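Local coordinates for hydroxylacyl-CoA dehydrogenase (Streptomyces coelicolor, PDB 5BKA), which probably takes part in the biosynthesis of the polyketide antibiotic actinorhodin as a noncanonical member of the NTF2-like superfamily, at residues B[12-17]-B[129-134]; B[76-81]-B[99-104]; B[115-120]-B[136-141]. One frame throughout, in Å; residues are numbered along the deposited sequence.

Overall arrangement
The three contacts belong to one curved sheet and the helix laid against it. Contacts 2 and 3 are successive antiparallel strand pairings whose centres lie about 12 Å apart; they touch where strand 93-105 meets strand 112-124. Contact 1 sits further off, its centre about 20 Å from that of contact 2, and shares strand 132-140 with contact 3. Contact 2 is the most buried and mixes aromatic, aliphatic and sulfur groups with two arginines and a histidine. Contact 3 is partly buried and more polar, with a carboxylate at its end. Contact 1, partly buried and with the exposed Glu130 on one side, has no hydrogen bond between its segments. Across subunits, Arg77 of contact 2 pairs with Asp141 of contact 3.

Contact 1: residues B[12-17]-B[129-134]; sequences AEVLSF and GELLLR
Leu131 is the main apolar side chain of this contact, reaching from the end of the loop before strand 132-140 toward helix 10-26. Its CD1 lies 4.2 Å from Val14 CG2, the two side chains crossing at about a right angle. One turn on, Phe17 holds CG anti to the backbone N (chi1 177°), which carries its ring to the chain just before strand 132-140, with CE1 3.8 Å from Leu131 O. Leucine and phenylalanine suit this side because Leu123 of the neighbouring strand also packs on Phe17 and Val14. Glu13 bridges to the looser, polar side: its extended chain meets Leu131 tip to tip, OE2 3.6 Å from Leu131 CD1, while the carboxylate forms a salt bridge with Arg125, whose NH1 is also bonded to Gly129 O. Exposed Glu130 brings OE2 to 4.6 Å from Glu13 OE2, two like charges whose repulsion, if both are ionised, Arg125 would probably ease. Gly129 has a positive phi (76°), a conformation that glycine adopts readily. No hydrogen bond joins the two segments; apolar contacts, with Arg125 bridging the polar side, lay helix 10-26 against the curved sheet, the helix-on-sheet layering of the NTF2-like fold.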
# COMPACT_ATOMS: atom_id res chain seq x y z
N ALA B 12 11.52 5.81 3.89
CA ALA B 12 11.55 5.16 2.58
C ALA B 12 12.39 3.89 2.61
O ALA B 12 12.08 2.91 1.93
CB ALA B 12 12.08 6.13 1.53
N GLU B 13 13.47 3.89 3.40
CA GLU B 13 14.32 2.71 3.50
C GLU B 13 13.57 1.53 4.12
O GLU B 13 13.75 0.38 3.71
CB GLU B 13 15.57 3.04 4.31
CG GLU B 13 16.63 1.95 4.31
CD GLU B 13 17.73 2.20 5.33
OE1 GLU B 13 17.66 3.24 6.03
OE2 GLU B 13 18.65 1.37 5.43
N VAL B 14 12.73 1.80 5.13
CA VAL B 14 11.96 0.73 5.75
C VAL B 14 10.90 0.20 4.79
O VAL B 14 10.69 -1.02 4.68
CB VAL B 14 11.34 1.21 7.08
CG1 VAL B 14 10.36 0.18 7.62
CG2 VAL B 14 12.44 1.49 8.10
N LEU B 15 10.22 1.10 4.07
CA LEU B 15 9.23 0.67 3.09
C LEU B 15 9.86 -0.20 2.01
O LEU B 15 9.30 -1.23 1.62
CB LEU B 15 8.56 1.89 2.45
CG LEU B 15 7.58 2.69 3.32
CD1 LEU B 15 6.87 3.74 2.47
CD2 LEU B 15 6.57 1.78 3.99
N SER B 16 11.03 0.20 1.51
CA SER B 16 11.75 -0.61 0.53
C SER B 16 12.14 -1.96 1.13
O SER B 16 12.02 -3.00 0.48
CB SER B 16 12.99 0.13 0.03
OG SER B 16 13.72 -0.66 -0.88
N PHE B 17 12.66 -1.95 2.36
CA PHE B 17 12.97 -3.19 3.07
C PHE B 17 11.76 -4.11 3.11
O PHE B 17 11.86 -5.31 2.82
CB PHE B 17 13.46 -2.86 4.48
CG PHE B 17 13.74 -4.08 5.33
CD1 PHE B 17 14.92 -4.79 5.18
CD2 PHE B 17 12.82 -4.49 6.28
CE1 PHE B 17 15.18 -5.90 5.96
CE2 PHE B 17 13.08 -5.60 7.06
CZ PHE B 17 14.25 -6.31 6.90
N GLY B 129 25.57 -0.68 8.14
CA GLY B 129 24.48 0.19 7.76
C GLY B 129 23.24 -0.49 7.24
O GLY B 129 22.26 0.20 6.91
N GLU B 130 23.23 -1.82 7.14
CA GLU B 130 22.06 -2.51 6.61
C GLU B 130 21.10 -2.88 7.73
O GLU B 130 21.50 -3.19 8.85
CB GLU B 130 22.47 -3.76 5.82
CG GLU B 130 21.33 -4.59 5.20
CD GLU B 130 20.20 -3.77 4.58
OE1 GLU B 130 19.07 -4.29 4.53
OE2 GLU B 130 20.43 -2.64 4.11
N LEU B 131 19.81 -2.83 7.41
CA LEU B 131 18.76 -3.12 8.38
C LEU B 131 18.48 -4.61 8.45
O LEU B 131 18.61 -5.34 7.47
CB LEU B 131 17.48 -2.38 8.01
CG LEU B 131 17.45 -0.87 8.24
CD1 LEU B 131 16.22 -0.25 7.58
CD2 LEU B 131 17.49 -0.54 9.72
N LEU B 132 18.06 -5.05 9.64
CA LEU B 132 17.69 -6.43 9.89
C LEU B 132 16.59 -6.43 10.94
O LEU B 132 16.47 -5.49 11.73
CB LEU B 132 18.88 -7.27 10.37
CG LEU B 132 19.94 -7.70 9.35
CD1 LEU B 132 21.11 -8.36 10.06
CD2 LEU B 132 19.34 -8.62 8.31
N LEU B 133 15.81 -7.51 10.96
CA LEU B 133 14.65 -7.62 11.83
C LEU B 133 15.03 -8.48 13.03
O LEU B 133 15.27 -9.68 12.88
CB LEU B 133 13.47 -8.22 11.06
CG LEU B 133 12.05 -8.00 11.60
CD1 LEU B 133 11.82 -6.55 11.95
CD2 LEU B 133 11.03 -8.47 10.57
N ARG B 134 15.07 -7.86 14.21
CA ARG B 134 15.28 -8.63 15.44
C ARG B 134 14.06 -9.47 15.78
O ARG B 134 14.19 -10.65 16.13
CB ARG B 134 15.61 -7.68 16.59

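Contact 2: residues B[76-81]-B[99-104]; sequences RRHWFD and CLVLTV
The flat groups along strand 76-81 lean on the side chains of its antiparallel neighbour. Val101 CG1 sits over the centre of one face of the Arg76 guanidinium, 3.4 Å above its plane, and also over one face of the His78 ring; the other methyl, Val101 CG2, comes nearer the imidazole, 3.8 Å from His78 CD2, the two side chains running side by side. Cys99 SG stands at that imidazole's edge. On the other side of the sheet, Leu102 CD1 lies over a face of the Trp79 indole and Arg77 CB is in plane at its edge. The two strands form a beta hairpin of the NTF2-like sheet, so side chains alternate between its faces. Arg76, His78 and Phe80 share one face with Cys99, Val101 and Thr103; helix 10-26 packs there, Asp26 accepting from His78 ND1 and Tyr18 meeting the Phe80 ring edge-to-face. The other face looks into the trimer: Trp79 packs on Trp79 of the third subunit, and Arg77 forms a salt bridge with Asp141 of the second, consistent with a large aromatic and a charged residue being buried here.

Cys99 is small enough to fit beside Phe80, its SG 3.8 Å from Phe80 CE1 in an oblique sulfur-aromatic contact. Arg76 bends at chi3 (128°), bringing NE and NH2 each 3.4 Å from Thr103 OG1 in two weak hydrogen bonds. The backbone is firmer. Trp79 and Leu100 form one hydrogen-bonded pair, Arg77 and Leu102 the other; in the latter Leu102 N gives to Arg77 O at 2.8 Å, nearly straight at 169°.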
# COMPACT_ATOMS: atom_id res chain seq x y z
N ARG B 76 -0.43 -16.30 -2.22
CA ARG B 76 -0.69 -15.42 -1.09
C ARG B 76 0.01 -14.09 -1.29
O ARG B 76 1.06 -14.00 -1.93
CB ARG B 76 -0.23 -16.06 0.23
CG ARG B 76 -1.12 -17.22 0.68
CD ARG B 76 -1.06 -17.39 2.19
NE ARG B 76 -2.39 -17.41 2.79
CZ ARG B 76 -2.65 -17.12 4.06
NH1 ARG B 76 -1.66 -16.79 4.88
NH2 ARG B 76 -3.89 -17.17 4.52
N ARG B 77 -0.60 -13.03 -0.75
CA ARG B 77 -0.02 -11.69 -0.79
C ARG B 77 -0.22 -11.03 0.56
O ARG B 77 -1.34 -10.97 1.06
CB ARG B 77 -0.66 -10.84 -1.90
CG ARG B 77 -0.51 -11.40 -3.30
CD ARG B 77 0.92 -11.28 -3.81
NE ARG B 77 1.08 -11.90 -5.12
CZ ARG B 77 2.24 -12.32 -5.62
NH1 ARG B 77 3.35 -12.19 -4.92
NH2 ARG B 77 2.28 -12.87 -6.83
N HIS B 78 0.87 -10.55 1.14
CA HIS B 78 0.85 -9.88 2.44
C HIS B 78 1.02 -8.38 2.20
O HIS B 78 2.15 -7.88 2.09
CB HIS B 78 1.94 -10.43 3.35
CG HIS B 78 1.72 -11.84 3.78
ND1 HIS B 78 1.85 -12.91 2.92
CD2 HIS B 78 1.38 -12.36 4.98
CE1 HIS B 78 1.60 -14.03 3.58
NE2 HIS B 78 1.31 -13.73 4.83
N TRP B 79 -0.09 -7.66 2.15
CA TRP B 79 -0.08 -6.22 1.96
C TRP B 79 0.22 -5.51 3.27
O TRP B 79 -0.26 -5.92 4.33
CB TRP B 79 -1.42 -5.74 1.40
CG TRP B 79 -1.55 -5.93 -0.08
CD1 TRP B 79 -1.29 -7.06 -0.79
CD2 TRP B 79 -1.97 -4.95 -1.03
NE1 TRP B 79 -1.52 -6.85 -2.12
CE2 TRP B 79 -1.94 -5.56 -2.30
CE3 TRP B 79 -2.37 -3.61 -0.94
CZ2 TRP B 79 -2.29 -4.88 -3.47
CZ3 TRP B 79 -2.71 -2.94 -2.10
CH2 TRP B 79 -2.67 -3.57 -3.34
N PHE B 80 1.03 -4.45 3.20
CA PHE B 80 1.33 -3.60 4.35
C PHE B 80 0.74 -2.21 4.13
O PHE B 80 0.49 -1.79 3.00
CB PHE B 80 2.84 -3.49 4.58
CG PHE B 80 3.42 -4.61 5.40
CD1 PHE B 80 2.84 -5.87 5.40
CD2 PHE B 80 4.57 -4.40 6.15
CE1 PHE B 80 3.39 -6.89 6.15
CE2 PHE B 80 5.12 -5.42 6.90
CZ PHE B 80 4.53 -6.67 6.90
N ASP B 81 0.54 -1.49 5.24
CA ASP B 81 0.04 -0.12 5.15
C ASP B 81 0.31 0.61 6.45
O ASP B 81 0.36 0.01 7.53
CB ASP B 81 -1.47 -0.09 4.86
CG ASP B 81 -1.89 1.16 4.10
OD1 ASP B 81 -1.50 1.29 2.92
OD2 ASP B 81 -2.60 2.00 4.68
N CYS B 99 -1.36 -5.02 8.20
CA CYS B 99 -1.16 -6.05 7.19
C CYS B 99 -2.48 -6.72 6.87
O CYS B 99 -3.28 -7.00 7.77
CB CYS B 99 -0.13 -7.10 7.66
SG CYS B 99 0.01 -8.55 6.57
N LEU B 100 -2.69 -6.99 5.59
CA LEU B 100 -3.89 -7.67 5.11
C LEU B 100 -3.45 -8.80 4.19
O LEU B 100 -2.76 -8.56 3.20
CB LEU B 100 -4.83 -6.70 4.37
CG LEU B 100 -6.09 -7.30 3.74
CD1 LEU B 100 -7.01 -7.90 4.80
CD2 LEU B 100 -6.83 -6.27 2.91
N VAL B 101 -3.85 -10.01 4.52
CA VAL B 101 -3.46 -11.19 3.77
C VAL B 101 -4.48 -11.44 2.67
O VAL B 101 -5.69 -11.46 2.93
CB VAL B 101 -3.31 -12.42 4.69
CG1 VAL B 101 -2.89 -13.63 3.88
CG2 VAL B 101 -2.32 -12.12 5.80
N LEU B 102 -4.00 -11.64 1.45
CA LEU B 102 -4.82 -12.02 0.32
C LEU B 102 -4.51 -13.46 -0.03
O LEU B 102 -3.34 -13.86 -0.07
CB LEU B 102 -4.55 -11.11 -0.89
CG LEU B 102 -5.28 -9.77 -1.00
CD1 LEU B 102 -4.89 -8.81 0.12
CD2 LEU B 102 -5.00 -9.14 -2.36
N THR B 103 -5.56 -14.25 -0.27
CA THR B 103 -5.41 -15.63 -0.74
C THR B 103 -6.07 -15.72 -2.11
O THR B 103 -7.30 -15.62 -2.22
CB THR B 103 -6.03 -16.62 0.25
OG1 THR B 103 -5.40 -16.49 1.52
CG2 THR B 103 -5.86 -18.05 -0.25
N VAL B 104 -5.26 -15.90 -3.14
CA VAL B 104 -5.73 -15.91 -4.52
C VAL B 104 -5.82 -17.36 -4.98
O VAL B 104 -4.82 -18.09 -4.96
CB VAL B 104 -4.80 -15.10 -5.44
CG1 VAL B 104 -5.32 -15.14 -6.87
CG2 VAL B 104 -4.68 -13.67 -4.94

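Contact 3: residues B[115-120]-B[136-141]; sequences PSCLVH and RHVTHD
Strands 112-124 and 132-140 form an antiparallel beta hairpin inside the NTF2-like sheet, and backbone pairs and Asp141 supply the hydrogen bonds between the two segments. Leu118 pairs with Thr139 and His120 with His137 through double backbone hydrogen bonds, His120 N reaching His137 O at 2.9 Å. Beyond them Asp141 closes the end: its N gives to Ser116 O at 2.8 Å, almost straight (171°), and its OD2 accepts Ser116 OG at 2.6 Å on the anti lone pair. A water shares that oxygen, 2.8 Å from Asp141 OD2, and also donates to Cys117 O. OD1 is engaged by Arg77 of the third subunit, so both carboxylate oxygens are used. An alanine here would lose the carboxylate and would probably leave Ser116 OG without this acceptor and weaken the subunit junction.

At the other end Arg136, CG anti to the backbone N, crosses Val119 obliquely, its NE 3.3 Å from Val119 CG1; its guanidinium is spent on Asp121, Gln21 and Tyr33. His140 NE2 makes a weak hydrogen bond with Ser46 OG, but the buried ND1 finds no hydrogen-bonding partner: His140 ND1 lies 3.7 Å from Pro115 CG, and Cys117 SG stands in the plane of the ring, 3.8 Å from ND1.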
# COMPACT_ATOMS: atom_id res chain seq x y z
N PRO B 115 -6.22 -12.94 7.37
CA PRO B 115 -6.64 -11.99 8.40
C PRO B 115 -6.14 -10.56 8.19
O PRO B 115 -5.22 -10.32 7.40
CB PRO B 115 -6.04 -12.58 9.67
CG PRO B 115 -4.78 -13.24 9.19
CD PRO B 115 -5.05 -13.74 7.79
N SER B 116 -6.76 -9.61 8.89
CA SER B 116 -6.24 -8.26 9.03
C SER B 116 -5.37 -8.23 10.29
O SER B 116 -5.80 -8.69 11.35
CB SER B 116 -7.38 -7.25 9.12
OG SER B 116 -6.92 -5.95 9.45
N CYS B 117 -4.15 -7.72 10.17
CA CYS B 117 -3.16 -7.89 11.21
C CYS B 117 -2.45 -6.58 11.54
O CYS B 117 -2.41 -5.65 10.74
CB CYS B 117 -2.09 -8.93 10.82
SG CYS B 117 -2.71 -10.38 9.95
N LEU B 118 -1.89 -6.55 12.75
CA LEU B 118 -0.91 -5.56 13.16
C LEU B 118 0.45 -6.24 13.20
O LEU B 118 0.58 -7.33 13.77
CB LEU B 118 -1.25 -4.96 14.53
CG LEU B 118 -2.31 -3.86 14.61
CD1 LEU B 118 -2.46 -3.36 16.03
CD2 LEU B 118 -1.96 -2.72 13.68
N VAL B 119 1.45 -5.61 12.60
CA VAL B 119 2.80 -6.16 12.54
C VAL B 119 3.70 -5.30 13.41
O VAL B 119 3.98 -4.14 13.08
CB VAL B 119 3.32 -6.22 11.10
CG1 VAL B 119 4.72 -6.81 11.07
CG2 VAL B 119 2.38 -7.05 10.23
N HIS B 120 4.16 -5.86 14.53
CA HIS B 120 5.04 -5.17 15.46
C HIS B 120 6.47 -5.64 15.21
O HIS B 120 6.81 -6.80 15.48
CB HIS B 120 4.63 -5.44 16.91
CG HIS B 120 3.21 -5.05 17.21
ND1 HIS B 120 2.84 -3.74 17.44
CD2 HIS B 120 2.08 -5.78 17.32
CE1 HIS B 120 1.54 -3.69 17.67
NE2 HIS B 120 1.06 -4.91 17.61
N ARG B 136 9.51 -9.99 15.08
CA ARG B 136 8.23 -9.65 14.46
C ARG B 136 7.11 -10.35 15.22
O ARG B 136 7.12 -11.58 15.35
CB ARG B 136 8.20 -10.06 12.99
CG ARG B 136 6.81 -10.04 12.39
CD ARG B 136 6.88 -10.07 10.88
NE ARG B 136 7.30 -8.78 10.33
CZ ARG B 136 7.83 -8.64 9.12
NH1 ARG B 136 8.01 -9.71 8.36
NH2 ARG B 136 8.18 -7.44 8.68
N HIS B 137 6.17 -9.57 15.74
CA HIS B 137 5.01 -10.09 16.45
C HIS B 137 3.75 -9.68 15.70
O HIS B 137 3.50 -8.49 15.50
CB HIS B 137 4.98 -9.58 17.89
CG HIS B 137 6.13 -10.04 18.72
ND1 HIS B 137 6.51 -9.42 19.89
CD2 HIS B 137 7.00 -11.07 18.54
CE1 HIS B 137 7.56 -10.05 20.40
NE2 HIS B 137 7.88 -11.05 19.60
N VAL B 138 2.97 -10.67 15.28
CA VAL B 138 1.76 -10.45 14.49
C VAL B 138 0.55 -10.76 15.34
O VAL B 138 0.45 -11.84 15.93
CB VAL B 138 1.76 -11.30 13.21
CG1 VAL B 138 0.52 -11.03 12.38
CG2 VAL B 138 3.02 -11.04 12.39
N THR B 139 -0.37 -9.80 15.43
CA THR B 139 -1.66 -9.98 16.09
C THR B 139 -2.78 -9.88 15.06
O THR B 139 -2.63 -9.24 14.02
CB THR B 139 -1.87 -8.95 17.20
OG1 THR B 139 -1.82 -7.63 16.64
CG2 THR B 139 -0.80 -9.08 18.26
N HIS B 140 -3.91 -10.52 15.37
CA HIS B 140 -5.04 -10.59 14.45
C HIS B 140 -6.15 -9.68 14.95
O HIS B 140 -6.53 -9.74 16.12
CB HIS B 140 -5.54 -12.03 14.33
CG HIS B 140 -4.50 -13.00 13.86
ND1 HIS B 140 -3.74 -12.78 12.73
CD2 HIS B 140 -4.11 -14.19 14.35
CE1 HIS B 140 -2.91 -13.79 12.56
NE2 HIS B 140 -3.11 -14.66 13.53
N ASP B 141 -6.66 -8.84 14.05
CA ASP B 141 -7.65 -7.83 14.45
C ASP B 141 -8.96 -8.47 14.89
O ASP B 141 -9.70 -7.86 15.67
CB ASP B 141 -7.89 -6.86 13.29
CG ASP B 141 -6.74 -5.88 13.10
OD1 ASP B 141 -5.97 -5.67 14.06
OD2 ASP B 141 -6.62 -5.32 11.99
O HOH W 1 -4.36 -4.05 10.96